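PDB 2V8T: manganese-containing pseudocatalase from Thermus thermophilus, which probably breaks down hydrogen peroxide to water and oxygen, as expected of a catalase that binds two manganese ions in each subunit. Local coordinates for residues 12-17 and 81-86; 18-23 and 114-119; 24-29 and 172-177; 101-106 and 277-282; 181-186 and 219-224. One frame throughout, in Å; residues are numbered along the deposited sequence.

Contact 1: residues 12-17 and 81-86. With SO4 (sulfate ion), chain H.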
# COMPACT_ATOMS: atom_id res chain seq x y z
N LEU A 12 -27.31 -15.27 -15.89
CA LEU A 12 -27.02 -15.82 -14.57
C LEU A 12 -28.32 -16.21 -13.87
O LEU A 12 -29.34 -15.55 -14.01
CB LEU A 12 -26.29 -14.80 -13.72
CG LEU A 12 -24.88 -14.43 -14.18
CD1 LEU A 12 -24.35 -13.30 -13.31
CD2 LEU A 12 -23.97 -15.63 -14.15
N PRO A 13 -28.29 -17.30 -13.06
CA PRO A 13 -29.44 -17.66 -12.24
C PRO A 13 -29.56 -16.77 -11.00
O PRO A 13 -28.63 -16.01 -10.68
CB PRO A 13 -29.17 -19.11 -11.86
CG PRO A 13 -27.66 -19.14 -11.74
CD PRO A 13 -27.17 -18.22 -12.87
N MET A 14 -30.66 -16.91 -10.27
CA MET A 14 -30.92 -16.10 -9.08
C MET A 14 -30.66 -16.85 -7.82
O MET A 14 -31.25 -17.89 -7.63
CB MET A 14 -32.41 -15.80 -9.17
CG MET A 14 -32.88 -14.84 -8.14
SD MET A 14 -31.93 -13.28 -8.22
CE MET A 14 -30.19 -13.66 -8.14
N PRO A 15 -29.77 -16.34 -6.90
CA PRO A 15 -29.60 -17.08 -5.65
C PRO A 15 -30.84 -17.16 -4.83
O PRO A 15 -31.67 -16.26 -4.87
CB PRO A 15 -28.52 -16.23 -4.92
CG PRO A 15 -27.78 -15.55 -6.05
CD PRO A 15 -28.83 -15.25 -7.06
N LYS A 16 -30.94 -18.20 -4.02
CA LYS A 16 -32.05 -18.32 -3.06
C LYS A 16 -32.01 -17.29 -1.97
O LYS A 16 -33.07 -16.86 -1.47
CB LYS A 16 -32.09 -19.71 -2.48
CG LYS A 16 -32.45 -20.80 -3.47
CD LYS A 16 -32.39 -22.22 -2.89
CE LYS A 16 -30.96 -22.70 -2.62
NZ LYS A 16 -30.87 -24.04 -1.92
N GLU A 17 -30.82 -16.85 -1.54
CA GLU A 17 -30.67 -15.88 -0.47
C GLU A 17 -29.24 -15.33 -0.52
O GLU A 17 -28.37 -15.89 -1.19
CB GLU A 17 -31.03 -16.40 0.90
CG GLU A 17 -30.13 -17.44 1.32
CD GLU A 17 -30.54 -18.01 2.73
OE1 GLU A 17 -31.46 -17.48 3.39
OE2 GLU A 17 -29.91 -18.97 3.16
N ILE A 81 -21.11 -11.35 -7.86
CA ILE A 81 -20.98 -10.83 -6.50
C ILE A 81 -22.24 -10.10 -6.08
O ILE A 81 -22.76 -10.31 -4.97
CB ILE A 81 -19.71 -9.94 -6.41
CG1 ILE A 81 -18.48 -10.81 -6.57
CG2 ILE A 81 -19.70 -9.13 -5.14
CD1 ILE A 81 -17.23 -10.04 -6.95
N ASN A 82 -22.75 -9.23 -6.95
CA ASN A 82 -23.95 -8.48 -6.62
C ASN A 82 -25.14 -9.40 -6.37
O ASN A 82 -25.98 -9.13 -5.51
CB ASN A 82 -24.24 -7.44 -7.68
CG ASN A 82 -23.23 -6.32 -7.66
OD1 ASN A 82 -22.62 -6.05 -6.63
ND2 ASN A 82 -23.07 -5.64 -8.82
N SER A 83 -25.25 -10.47 -7.16
CA SER A 83 -26.29 -11.45 -6.98
C SER A 83 -26.22 -12.08 -5.61
O SER A 83 -27.25 -12.30 -4.95
CB SER A 83 -26.21 -12.53 -8.06
OG SER A 83 -26.49 -12.05 -9.35
N LEU A 84 -25.00 -12.43 -5.17
CA LEU A 84 -24.78 -13.04 -3.87
C LEU A 84 -25.02 -12.06 -2.72
O LEU A 84 -25.31 -12.51 -1.60
CB LEU A 84 -23.36 -13.61 -3.81
CG LEU A 84 -23.12 -14.79 -4.76
CD1 LEU A 84 -21.60 -14.99 -4.95
CD2 LEU A 84 -23.79 -16.05 -4.26
N LEU A 85 -24.90 -10.75 -2.95
CA LEU A 85 -25.09 -9.76 -1.92
C LEU A 85 -26.50 -9.17 -1.88
O LEU A 85 -26.85 -8.46 -0.94
CB LEU A 85 -24.09 -8.62 -2.10
CG LEU A 85 -22.63 -9.00 -1.86
CD1 LEU A 85 -21.72 -7.87 -2.25
CD2 LEU A 85 -22.39 -9.41 -0.41
N ALA A 86 -27.33 -9.45 -2.88
CA ALA A 86 -28.65 -8.81 -3.01
C ALA A 86 -29.63 -9.39 -2.03
O ALA A 86 -29.90 -10.57 -2.01
CB ALA A 86 -29.18 -9.07 -4.43
S SO4 H . -27.91 -20.29 -3.63
O1 SO4 H . -28.38 -19.85 -2.31
O2 SO4 H . -29.04 -20.34 -4.53
O3 SO4 H . -26.93 -19.32 -4.14
O4 SO4 H . -27.28 -21.60 -3.52
O HOH W 1 -28.48 -13.18 -11.04
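Pro15 lays its ring against Ser83 and Leu84 in the last turn of helix 57-85, and this packing carries most of the contact. Its CG sits 3.5 Å from the carbonyl oxygen Ser83 O. The apolar part is looser, with Pro15 CD 3.9 Å from Ser83 CB and CG 4.4 Å from Leu84 CD2. Met14 adds a lighter touch in one of its two conformers: its CG lies anti to the backbone N (chi1 -173°), but bends at chi2 and chi3 fold the chain back and bring CE to 4.1 Å from Ser83 CB. Were the Pro15 ring cut back to an alanine, Ser83 and Leu84 would probably lose part of their cover, and the loop could turn more freely. The helix so covered belongs to the ferritin-like four-helix bundle of manganese catalases, and Val173 of helix 172-200 packs on both Pro15 and Leu84. Polar links across the contact run through water. One water donates to Pro13 O (2.9 Å) and to Ser83 OG (2.8 Å), while the same hydroxyl bonds Ala79 O one turn back in its helix. A sulfate ion, probably from the crystallisation liquor, lies beside the loop: Lys16 N donates to its O2 at 2.9 Å and 167°, and Asn171 ND2 holds it as well. Pro15 CB lies 3.6 Å from sulfate O3.

Contact 2: residues 18-23 and 114-119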
# COMPACT_ATOMS: atom_id res chain seq x y z
N GLN A 18 -29.00 -14.29 0.22
CA GLN A 18 -27.69 -13.68 0.26
C GLN A 18 -26.67 -14.68 0.81
O GLN A 18 -26.95 -15.45 1.73
CB GLN A 18 -27.60 -12.44 1.20
CG GLN A 18 -28.35 -11.30 0.67
CD GLN A 18 -28.70 -10.27 1.75
OE1 GLN A 18 -29.46 -10.60 2.68
NE2 GLN A 18 -28.13 -9.09 1.69
N ASP A 19 -25.44 -14.57 0.28
CA ASP A 19 -24.32 -15.40 0.74
C ASP A 19 -23.08 -14.51 0.77
O ASP A 19 -22.27 -14.48 -0.18
CB ASP A 19 -24.12 -16.62 -0.12
CG ASP A 19 -23.11 -17.60 0.49
OD1 ASP A 19 -22.27 -17.20 1.33
OD2 ASP A 19 -23.17 -18.79 0.06
N PRO A 20 -22.90 -13.75 1.87
CA PRO A 20 -21.80 -12.81 1.95
C PRO A 20 -20.44 -13.46 1.75
O PRO A 20 -19.60 -12.94 1.02
CB PRO A 20 -21.96 -12.18 3.35
CG PRO A 20 -23.48 -12.24 3.58
CD PRO A 20 -23.86 -13.60 3.00
N ASN A 21 -20.17 -14.57 2.45
CA ASN A 21 -18.85 -15.16 2.35
C ASN A 21 -18.57 -15.74 0.95
O ASN A 21 -17.42 -15.73 0.49
CB ASN A 21 -18.57 -16.16 3.45
CG ASN A 21 -18.38 -15.51 4.81
OD1 ASN A 21 -18.25 -14.27 4.92
ND2 ASN A 21 -18.30 -16.34 5.84
N ALA A 22 -19.61 -16.24 0.26
CA ALA A 22 -19.41 -16.61 -1.15
C ALA A 22 -18.98 -15.38 -1.96
O ALA A 22 -18.06 -15.46 -2.78
CB ALA A 22 -20.64 -17.23 -1.73
N ALA A 23 -19.67 -14.26 -1.76
CA ALA A 23 -19.31 -13.03 -2.46
C ALA A 23 -17.85 -12.65 -2.18
O ALA A 23 -17.12 -12.20 -3.06
CB ALA A 23 -20.25 -11.90 -2.07
N ALA A 114 -16.78 -4.68 4.51
CA ALA A 114 -16.75 -3.55 3.59
C ALA A 114 -17.88 -3.61 2.57
O ALA A 114 -18.39 -2.57 2.18
CB ALA A 114 -15.40 -3.45 2.91
N HIS A 115 -18.26 -4.82 2.13
CA HIS A 115 -19.39 -4.97 1.22
C HIS A 115 -20.64 -4.26 1.70
O HIS A 115 -21.48 -3.88 0.89
CB HIS A 115 -19.73 -6.46 1.05
CG HIS A 115 -18.90 -7.17 0.06
ND1 HIS A 115 -18.70 -8.54 0.16
CD2 HIS A 115 -18.35 -6.72 -1.11
CE1 HIS A 115 -18.03 -8.88 -0.94
NE2 HIS A 115 -17.80 -7.82 -1.73
N PHE A 116 -20.80 -4.15 3.05
CA PHE A 116 -22.00 -3.62 3.67
C PHE A 116 -21.82 -2.22 4.25
O PHE A 116 -22.80 -1.58 4.59
CB PHE A 116 -22.49 -4.59 4.76
CG PHE A 116 -22.85 -5.91 4.19
CD1 PHE A 116 -24.15 -6.07 3.67
CD2 PHE A 116 -21.96 -6.94 4.14
CE1 PHE A 116 -24.55 -7.21 3.07
CE2 PHE A 116 -22.34 -8.15 3.49
CZ PHE A 116 -23.65 -8.23 2.96
N ILE A 117 -20.58 -1.76 4.42
CA ILE A 117 -20.27 -0.43 4.94
C ILE A 117 -19.88 0.51 3.80
O ILE A 117 -20.55 1.50 3.55
CB ILE A 117 -19.17 -0.49 6.03
CG1 ILE A 117 -19.58 -1.41 7.20
CG2 ILE A 117 -18.83 0.93 6.49
CD1 ILE A 117 -18.45 -1.73 8.15
N ALA A 118 -18.79 0.21 3.12
CA ALA A 118 -18.37 1.01 1.98
C ALA A 118 -19.30 0.80 0.78
O ALA A 118 -19.67 1.73 0.08
CB ALA A 118 -16.94 0.66 1.56
N GLY A 119 -19.58 -0.46 0.48
CA GLY A 119 -20.56 -0.77 -0.53
C GLY A 119 -21.95 -0.73 0.07
O GLY A 119 -22.14 -0.92 1.27
O HOH W 2 -19.53 -9.88 2.53
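The backbones stay well apart where Pro20 and Ala23 meet Phe116 and His115, the nearest CA atoms being those of Pro20 and His115 at 8.2 Å, so side chains bridge the gap. Asp19 is the N-cap of helix 20-26, the short helix that runs ahead of the ferritin-like bundle. Asp19 OD1 accepts from Ala22 N at 3.0 Å with an angle of 162°, the N-H coming from above the carboxylate plane. The other carboxylate oxygen, OD2, is held by Asn171 and forms a salt bridge with Lys108 of the fourth subunit, which ties the start of this helix to that subunit.

Phe116 is approached at its edge. Pro20 crosses it at about a right angle, CB 4.1 Å from Phe116 CE2, with CG reaching CZ. In one of the two conformers of Gln18, NE2 also comes up near the ring plane beside CE1. That amide nitrogen has its hydrogen bond elsewhere, to Leu85 O, so its meeting with the ring is plain packing, whereas Phe106 stacks edge-to-face with the same phenylalanine.

His115 has CG beside its backbone N (chi1 -83°), which carries the imidazole toward helix 20-26; Ala23 CB meets CE1 obliquely at 3.9 Å, and NE2 is bonded to Gln27 OE1, just beyond Ala23. At the other ring nitrogen a water lies in the imidazole plane, its oxygen 2.8 Å from His115 ND1, and it reaches Pro20 O through a weak bond.

Contact 3: residues 24-29 and 172-177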
# COMPACT_ATOMS: atom_id res chain seq x y z
N ALA A 24 -17.44 -12.76 -0.90
CA ALA A 24 -16.07 -12.40 -0.51
C ALA A 24 -15.05 -13.26 -1.21
O ALA A 24 -13.97 -12.78 -1.56
CB ALA A 24 -15.92 -12.50 1.01
N ALA A 25 -15.35 -14.57 -1.42
CA ALA A 25 -14.42 -15.44 -2.11
C ALA A 25 -14.36 -15.08 -3.62
O ALA A 25 -13.30 -15.02 -4.22
CB ALA A 25 -14.84 -16.91 -1.93
N VAL A 26 -15.55 -14.86 -4.20
CA VAL A 26 -15.62 -14.51 -5.62
C VAL A 26 -14.90 -13.19 -5.91
O VAL A 26 -14.40 -12.99 -7.02
CB VAL A 26 -17.09 -14.54 -6.12
CG1 VAL A 26 -17.18 -14.05 -7.57
CG2 VAL A 26 -17.65 -15.96 -6.01
N GLN A 27 -14.79 -12.30 -4.91
CA GLN A 27 -13.98 -11.10 -5.10
C GLN A 27 -12.57 -11.40 -5.58
O GLN A 27 -11.99 -10.58 -6.28
CB GLN A 27 -13.93 -10.26 -3.82
CG GLN A 27 -15.18 -9.45 -3.52
CD GLN A 27 -15.42 -8.19 -4.33
OE1 GLN A 27 -16.49 -7.56 -4.18
NE2 GLN A 27 -14.49 -7.78 -5.18
N ALA A 28 -11.97 -12.54 -5.17
CA ALA A 28 -10.63 -12.84 -5.69
C ALA A 28 -10.59 -12.82 -7.21
O ALA A 28 -9.56 -12.49 -7.82
CB ALA A 28 -10.16 -14.22 -5.22
N LEU A 29 -11.69 -13.23 -7.83
CA LEU A 29 -11.82 -13.35 -9.27
C LEU A 29 -12.13 -12.02 -9.95
O LEU A 29 -12.16 -11.95 -11.17
CB LEU A 29 -12.89 -14.39 -9.63
CG LEU A 29 -12.75 -15.73 -8.89
CD1 LEU A 29 -13.82 -16.69 -9.40
CD2 LEU A 29 -11.35 -16.32 -9.03
N PRO A 172 -25.22 -21.73 -7.40
CA PRO A 172 -25.29 -21.81 -8.89
C PRO A 172 -24.83 -20.57 -9.60
O PRO A 172 -24.26 -20.67 -10.69
CB PRO A 172 -26.77 -22.15 -9.14
CG PRO A 172 -27.13 -22.99 -7.91
CD PRO A 172 -26.44 -22.29 -6.76
N VAL A 173 -25.09 -19.36 -9.06
CA VAL A 173 -24.67 -18.17 -9.78
C VAL A 173 -23.14 -18.17 -9.96
O VAL A 173 -22.62 -17.80 -11.02
CB VAL A 173 -25.21 -16.89 -9.15
CG1 VAL A 173 -24.59 -16.58 -7.78
CG2 VAL A 173 -25.08 -15.72 -10.09
N ALA A 174 -22.43 -18.55 -8.90
CA ALA A 174 -20.97 -18.61 -8.97
C ALA A 174 -20.50 -19.74 -9.86
O ALA A 174 -19.56 -19.59 -10.63
CB ALA A 174 -20.39 -18.76 -7.56
N ARG A 175 -21.16 -20.91 -9.76
CA ARG A 175 -20.73 -22.06 -10.57
C ARG A 175 -20.94 -21.80 -12.06
O ARG A 175 -20.12 -22.23 -12.87
CB ARG A 175 -21.59 -23.29 -10.18
CG ARG A 175 -21.30 -23.87 -8.76
CD ARG A 175 -22.07 -25.05 -8.35
NE ARG A 175 -21.93 -26.26 -9.12
CZ ARG A 175 -21.37 -27.44 -8.85
NH1 ARG A 175 -20.58 -27.71 -7.84
NH2 ARG A 175 -21.67 -28.37 -9.74
N GLU A 176 -22.02 -21.14 -12.41
CA GLU A 176 -22.28 -20.81 -13.82
C GLU A 176 -21.26 -19.82 -14.37
O GLU A 176 -20.67 -20.02 -15.43
CB GLU A 176 -23.69 -20.30 -14.12
CG GLU A 176 -24.74 -21.37 -13.97
CD GLU A 176 -24.67 -22.54 -14.94
OE1 GLU A 176 -23.93 -22.47 -15.94
OE2 GLU A 176 -25.36 -23.54 -14.63
N MET A 177 -21.04 -18.74 -13.62
CA MET A 177 -20.05 -17.76 -14.04
C MET A 177 -18.68 -18.42 -14.17
O MET A 177 -17.95 -18.17 -15.15
CB MET A 177 -20.03 -16.58 -13.07
CG MET A 177 -18.92 -15.58 -13.34
SD MET A 177 -17.31 -15.98 -12.63
CE MET A 177 -17.67 -15.70 -10.88
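Val26 and Ala174 bring the two backbones nearest, with 7.5 Å between their CA atoms, where the turn of residues 24-29 faces the first turns of helix 172-200. Within residues 24-29 two bonds step three residues rather than four: Ala28 N donates to Ala25 O, and Leu29 N to Val26 O at 2.8 Å. This winding sets Val26 and Leu29 on the same side, toward Ala174 and Met177.

No hydrogen bond joins the segments, and the whole contact is made of methyl groups. Val26 uses both branches. CG1 stands anti to the backbone N (chi1 175°) and meets Met177 CE at 3.7 Å, the two side chains reaching for each other tip to tip. CG2, the other branch, rests 4.2 Å from Ala174 CB. Met177 also leaves its backbone with CG anti to N, but bends at chi2 (-84°) and chi3 carry the S-methyl end back, so that CE, besides meeting Val26 end-on, lies 4.2 Å from Leu29 CD1. The same methyl thus touches both side chains.

The dimanganese site is near: the side chain of Met177 is about 9 Å from a manganese ion, and that of Leu29 about 6 Å from that of Glu36, a manganese ligand. Arg175 reaches out to Glu220 of helix 219-226 in a salt bridge. Ile81 and Thr80 of helix 57-85 and Val165 and His161 of helix 144-166 pack round the contact.

Contact 4: residues 101-106 and 277-282; sequences STPLGF and DAAEFA
Ala279 and Glu280, which meet Pro103 and Leu104, lie in a tight turn that Asp277 opens, its N bonded to Ala282 O. Asp277 OD1 accepts from Glu280 N at 3.2 Å in an Asx motif, the N-H approaching from above the carboxylate plane. Ala278 follows, its N bonded to Glu94 OE1. Ala279 then sets its CB against two side chains at once, 3.8 Å from Pro103 CG and 3.9 Å from Leu104 CD2; these partners fill the two middle places of a type I turn from Thr102 to Gly105. Glu280 comes next, bent at chi2 (-65°) and crossing Leu104 at about a right angle, so that in one of its two conformers OE2 lies 3.4 Å from Leu104 CD1. OE1 forms a salt bridge with Arg164 of the third subunit. With an alanine at Leu104, the methyl of Ala279 would probably lose one of its two partners in the type I turn, and a gap would open beside the Glu280 carboxylate. Phe281 turns one ring face to Ala279 O, and with Ala282 it faces Asp277 as a G1 beta bulge. The contact thus joins the loop between helix 57-85 and helix 114-117 to the one between strand 269-270 and helix 288-299, with Glu167 of the third subunit packing on both Pro103 and Ala279.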
# COMPACT_ATOMS: atom_id res chain seq x y z
N SER A 101 -33.51 -1.64 14.45
CA SER A 101 -33.63 -3.06 14.74
C SER A 101 -32.42 -3.90 14.30
O SER A 101 -32.58 -5.12 14.10
CB SER A 101 -34.86 -3.61 13.99
OG SER A 101 -34.53 -3.71 12.51
N THR A 102 -31.31 -3.28 14.05
CA THR A 102 -30.10 -3.97 13.61
C THR A 102 -30.31 -4.89 12.38
O THR A 102 -29.94 -6.08 12.36
CB THR A 102 -29.49 -4.75 14.80
OG1 THR A 102 -29.94 -4.10 16.03
CG2 THR A 102 -27.94 -4.72 14.72
N PRO A 103 -30.79 -4.30 11.32
CA PRO A 103 -31.10 -5.12 10.13
C PRO A 103 -29.86 -5.64 9.41
O PRO A 103 -29.98 -6.55 8.59
CB PRO A 103 -31.92 -4.18 9.24
CG PRO A 103 -31.42 -2.79 9.63
CD PRO A 103 -31.22 -2.89 11.15
N LEU A 104 -28.69 -5.07 9.70
CA LEU A 104 -27.43 -5.54 9.15
C LEU A 104 -26.63 -6.34 10.19
O LEU A 104 -25.42 -6.53 10.03
CB LEU A 104 -26.59 -4.42 8.57
CG LEU A 104 -27.24 -3.64 7.42
CD1 LEU A 104 -26.30 -2.49 6.99
CD2 LEU A 104 -27.61 -4.51 6.24
N GLY A 105 -27.29 -6.85 11.24
CA GLY A 105 -26.54 -7.53 12.28
C GLY A 105 -25.69 -8.67 11.77
O GLY A 105 -24.54 -8.87 12.25
N PHE A 106 -26.20 -9.42 10.82
CA PHE A 106 -25.41 -10.55 10.27
C PHE A 106 -24.06 -10.10 9.73
O PHE A 106 -23.07 -10.85 9.76
CB PHE A 106 -26.21 -11.25 9.16
CG PHE A 106 -26.40 -10.44 7.91
CD1 PHE A 106 -25.49 -10.51 6.86
CD2 PHE A 106 -27.43 -9.50 7.79
CE1 PHE A 106 -25.59 -9.73 5.76
CE2 PHE A 106 -27.55 -8.71 6.66
CZ PHE A 106 -26.63 -8.81 5.67
N ASP A 277 -32.48 -2.36 -1.22
CA ASP A 277 -32.03 -2.78 0.10
C ASP A 277 -32.09 -1.55 1.00
O ASP A 277 -31.21 -0.68 0.98
CB ASP A 277 -30.62 -3.39 0.04
CG ASP A 277 -30.13 -3.97 1.35
OD1 ASP A 277 -30.57 -3.46 2.42
OD2 ASP A 277 -29.26 -4.88 1.30
N ALA A 278 -33.22 -1.40 1.71
CA ALA A 278 -33.46 -0.20 2.49
C ALA A 278 -32.40 0.03 3.57
O ALA A 278 -32.00 1.16 3.82
CB ALA A 278 -34.85 -0.26 3.14
N ALA A 279 -31.96 -1.05 4.25
CA ALA A 279 -30.93 -0.90 5.26
C ALA A 279 -29.62 -0.36 4.70
O ALA A 279 -28.82 0.26 5.40
CB ALA A 279 -30.69 -2.21 5.97
N GLU A 280 -29.36 -0.63 3.42
CA GLU A 280 -28.20 -0.08 2.76
C GLU A 280 -28.47 1.29 2.12
O GLU A 280 -27.58 1.89 1.51
CB GLU A 280 -27.65 -1.04 1.73
CG GLU A 280 -26.91 -2.17 2.37
CD GLU A 280 -25.64 -1.71 3.11
OE1 GLU A 280 -25.26 -0.54 2.98
OE2 GLU A 280 -25.02 -2.56 3.82
N PHE A 281 -29.71 1.77 2.21
CA PHE A 281 -30.07 3.05 1.62
C PHE A 281 -29.83 3.03 0.09
O PHE A 281 -29.45 4.03 -0.50
CB PHE A 281 -29.40 4.24 2.29
CG PHE A 281 -29.30 4.09 3.78
CD1 PHE A 281 -30.45 4.06 4.54
CD2 PHE A 281 -28.09 3.88 4.43
CE1 PHE A 281 -30.41 3.83 5.91
CE2 PHE A 281 -28.05 3.64 5.80
CZ PHE A 281 -29.22 3.62 6.53
N ALA A 282 -30.12 1.86 -0.52
CA ALA A 282 -29.66 1.61 -1.90
C ALA A 282 -30.86 1.12 -2.72
O ALA A 282 -31.42 0.07 -2.40
CB ALA A 282 -28.53 0.59 -1.85

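Contact 5: residues 181-186 and 219-224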
# COMPACT_ATOMS: atom_id res chain seq x y z
N LEU A 181 -16.31 -18.85 -17.47
CA LEU A 181 -15.00 -18.19 -17.56
C LEU A 181 -13.84 -19.17 -17.56
O LEU A 181 -12.76 -18.81 -18.05
CB LEU A 181 -14.88 -17.10 -16.52
CG LEU A 181 -15.87 -15.93 -16.70
CD1 LEU A 181 -15.55 -14.81 -15.72
CD2 LEU A 181 -15.87 -15.38 -18.14
N LEU A 182 -14.02 -20.39 -17.06
CA LEU A 182 -13.00 -21.43 -17.27
C LEU A 182 -12.87 -21.72 -18.76
O LEU A 182 -11.76 -21.91 -19.30
CB LEU A 182 -13.36 -22.70 -16.53
CG LEU A 182 -13.19 -22.65 -15.02
CD1 LEU A 182 -13.82 -23.88 -14.40
CD2 LEU A 182 -11.71 -22.51 -14.64
N VAL A 183 -14.00 -21.78 -19.47
CA VAL A 183 -13.96 -22.04 -20.91
C VAL A 183 -13.34 -20.85 -21.65
O VAL A 183 -12.47 -21.02 -22.51
CB VAL A 183 -15.36 -22.42 -21.42
CG1 VAL A 183 -15.33 -22.53 -22.96
CG2 VAL A 183 -15.79 -23.72 -20.76
N ARG A 184 -13.76 -19.62 -21.30
CA ARG A 184 -13.18 -18.45 -21.96
C ARG A 184 -11.69 -18.33 -21.68
O ARG A 184 -10.90 -17.98 -22.56
CB ARG A 184 -13.91 -17.18 -21.55
CG ARG A 184 -15.41 -17.17 -21.87
CD ARG A 184 -15.74 -17.60 -23.28
NE ARG A 184 -15.05 -16.75 -24.24
CZ ARG A 184 -14.73 -17.11 -25.48
NH1 ARG A 184 -15.07 -18.29 -25.97
NH2 ARG A 184 -14.06 -16.24 -26.23
N GLY A 185 -11.28 -18.64 -20.43
CA GLY A 185 -9.85 -18.56 -20.11
C GLY A 185 -9.07 -19.62 -20.81
O GLY A 185 -7.89 -19.43 -21.14
N GLY A 186 -9.69 -20.77 -21.10
CA GLY A 186 -9.05 -21.76 -21.93
C GLY A 186 -8.80 -21.25 -23.32
O GLY A 186 -7.73 -21.51 -23.92
N PRO A 219 -18.82 -29.49 -14.14
CA PRO A 219 -20.05 -29.70 -14.94
C PRO A 219 -20.51 -28.48 -15.75
O PRO A 219 -20.91 -28.62 -16.91
CB PRO A 219 -21.06 -30.14 -13.90
CG PRO A 219 -20.31 -30.70 -12.81
CD PRO A 219 -18.96 -30.07 -12.78
N GLU A 220 -20.44 -27.28 -15.17
CA GLU A 220 -20.90 -26.12 -15.91
C GLU A 220 -19.99 -25.81 -17.08
O GLU A 220 -20.44 -25.40 -18.17
CB GLU A 220 -21.02 -24.93 -14.96
CG GLU A 220 -22.10 -25.06 -13.90
CD GLU A 220 -21.78 -25.92 -12.73
OE1 GLU A 220 -20.60 -26.36 -12.56
OE2 GLU A 220 -22.73 -26.23 -11.95
N ALA A 221 -18.66 -25.99 -16.89
CA ALA A 221 -17.74 -25.80 -17.98
C ALA A 221 -17.98 -26.83 -19.09
O ALA A 221 -17.93 -26.49 -20.27
CB ALA A 221 -16.29 -25.88 -17.52
N LYS A 222 -18.24 -28.09 -18.70
CA LYS A 222 -18.51 -29.13 -19.67
C LYS A 222 -19.72 -28.71 -20.55
O LYS A 222 -19.71 -28.90 -21.76
CB LYS A 222 -18.72 -30.45 -18.96
CG LYS A 222 -18.72 -31.63 -19.90
CD LYS A 222 -20.02 -32.02 -20.39
CE LYS A 222 -19.93 -33.41 -21.13
NZ LYS A 222 -21.34 -33.65 -21.46
N LYS A 223 -20.78 -28.18 -19.92
CA LYS A 223 -21.93 -27.73 -20.70
C LYS A 223 -21.53 -26.68 -21.74
O LYS A 223 -21.92 -26.76 -22.92
CB LYS A 223 -23.00 -27.20 -19.79
CG LYS A 223 -24.27 -26.71 -20.52
CD LYS A 223 -25.27 -25.94 -19.66
CE LYS A 223 -24.75 -24.62 -19.08
NZ LYS A 223 -25.59 -24.12 -17.98
N TYR A 224 -20.75 -25.68 -21.32
CA TYR A 224 -20.34 -24.64 -22.27
C TYR A 224 -19.45 -25.19 -23.38
O TYR A 224 -19.55 -24.70 -24.51
CB TYR A 224 -19.70 -23.46 -21.52
CG TYR A 224 -20.70 -22.73 -20.65
CD1 TYR A 224 -21.79 -22.10 -21.20
CD2 TYR A 224 -20.52 -22.62 -19.27
CE1 TYR A 224 -22.72 -21.47 -20.37
CE2 TYR A 224 -21.43 -22.00 -18.46
CZ TYR A 224 -22.53 -21.44 -19.01
OH TYR A 224 -23.49 -20.83 -18.19
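The 2.8 Å bond from Gly185 N to Leu181 O closes the helical turn from which Val183 faces Ala221 and Tyr224 of helix 219-226. The two segments come nearest at Val183 and Ala221, whose CA atoms are 6.1 Å apart. Val183 works with one branch: CG1 stands anti to the backbone N (chi1 174°), which leaves CG2 anti to the carbonyl carbon, facing Ala221. That methyl settles in the groove between residues one turn apart, 3.5 Å from Ala221 O and 3.9 Å from Ala221 CB. On the far side of the groove it lies 4.0 Å from Tyr224 CB. Leu182 adds its CB at 4.4 Å from Ala221 CB.

Helix 172-200 is one of the long helices of the ferritin-like four-helix bundle, and the short helix 219-226 packs across it. The local axes pass 9.0 Å apart with a signed crossing angle of -58°; the small Ala221 probably helps the turns approach. On another flank of residues 181-186, Leu181 touches His73, a manganese ligand on helix 57-85. The side chain of Leu182 lies about 10 Å from a manganese ion and packs on Leu163 of helix 144-166.

Tyr224 touches Val183 with its CB alone, and the ring leads off elsewhere. There Tyr180 meets the ring edge-to-face, and the hydroxyl Tyr224 OH makes a weak hydrogen bond with Glu176 OE1, one turn before Tyr180 on helix 172-200.

How the contacts relate
Residues 12-17, 18-23 and 24-29 follow one another near the N terminus and send contacts 1, 2 and 3 to ever more distant partners. Contact 1 closes its loop first, at the end of helix 57-85; contact 2 closes next, at helix 114-117, and contact 3 at helix 172-200. All three cross one another. Contact 4 opens at 101-106, after contact 1 has closed, crosses contacts 2 and 3, and closes last at 277-282. Contact 5 closes the shortest loop, opening and closing between those two ends of contact 4. Contacts 1 and 3 tie the N-terminal part to helices 57-85 and 172-200, contact 2 to helix 114-117; contact 5 adds helix 219-226, and contact 4 gathers outlying loops.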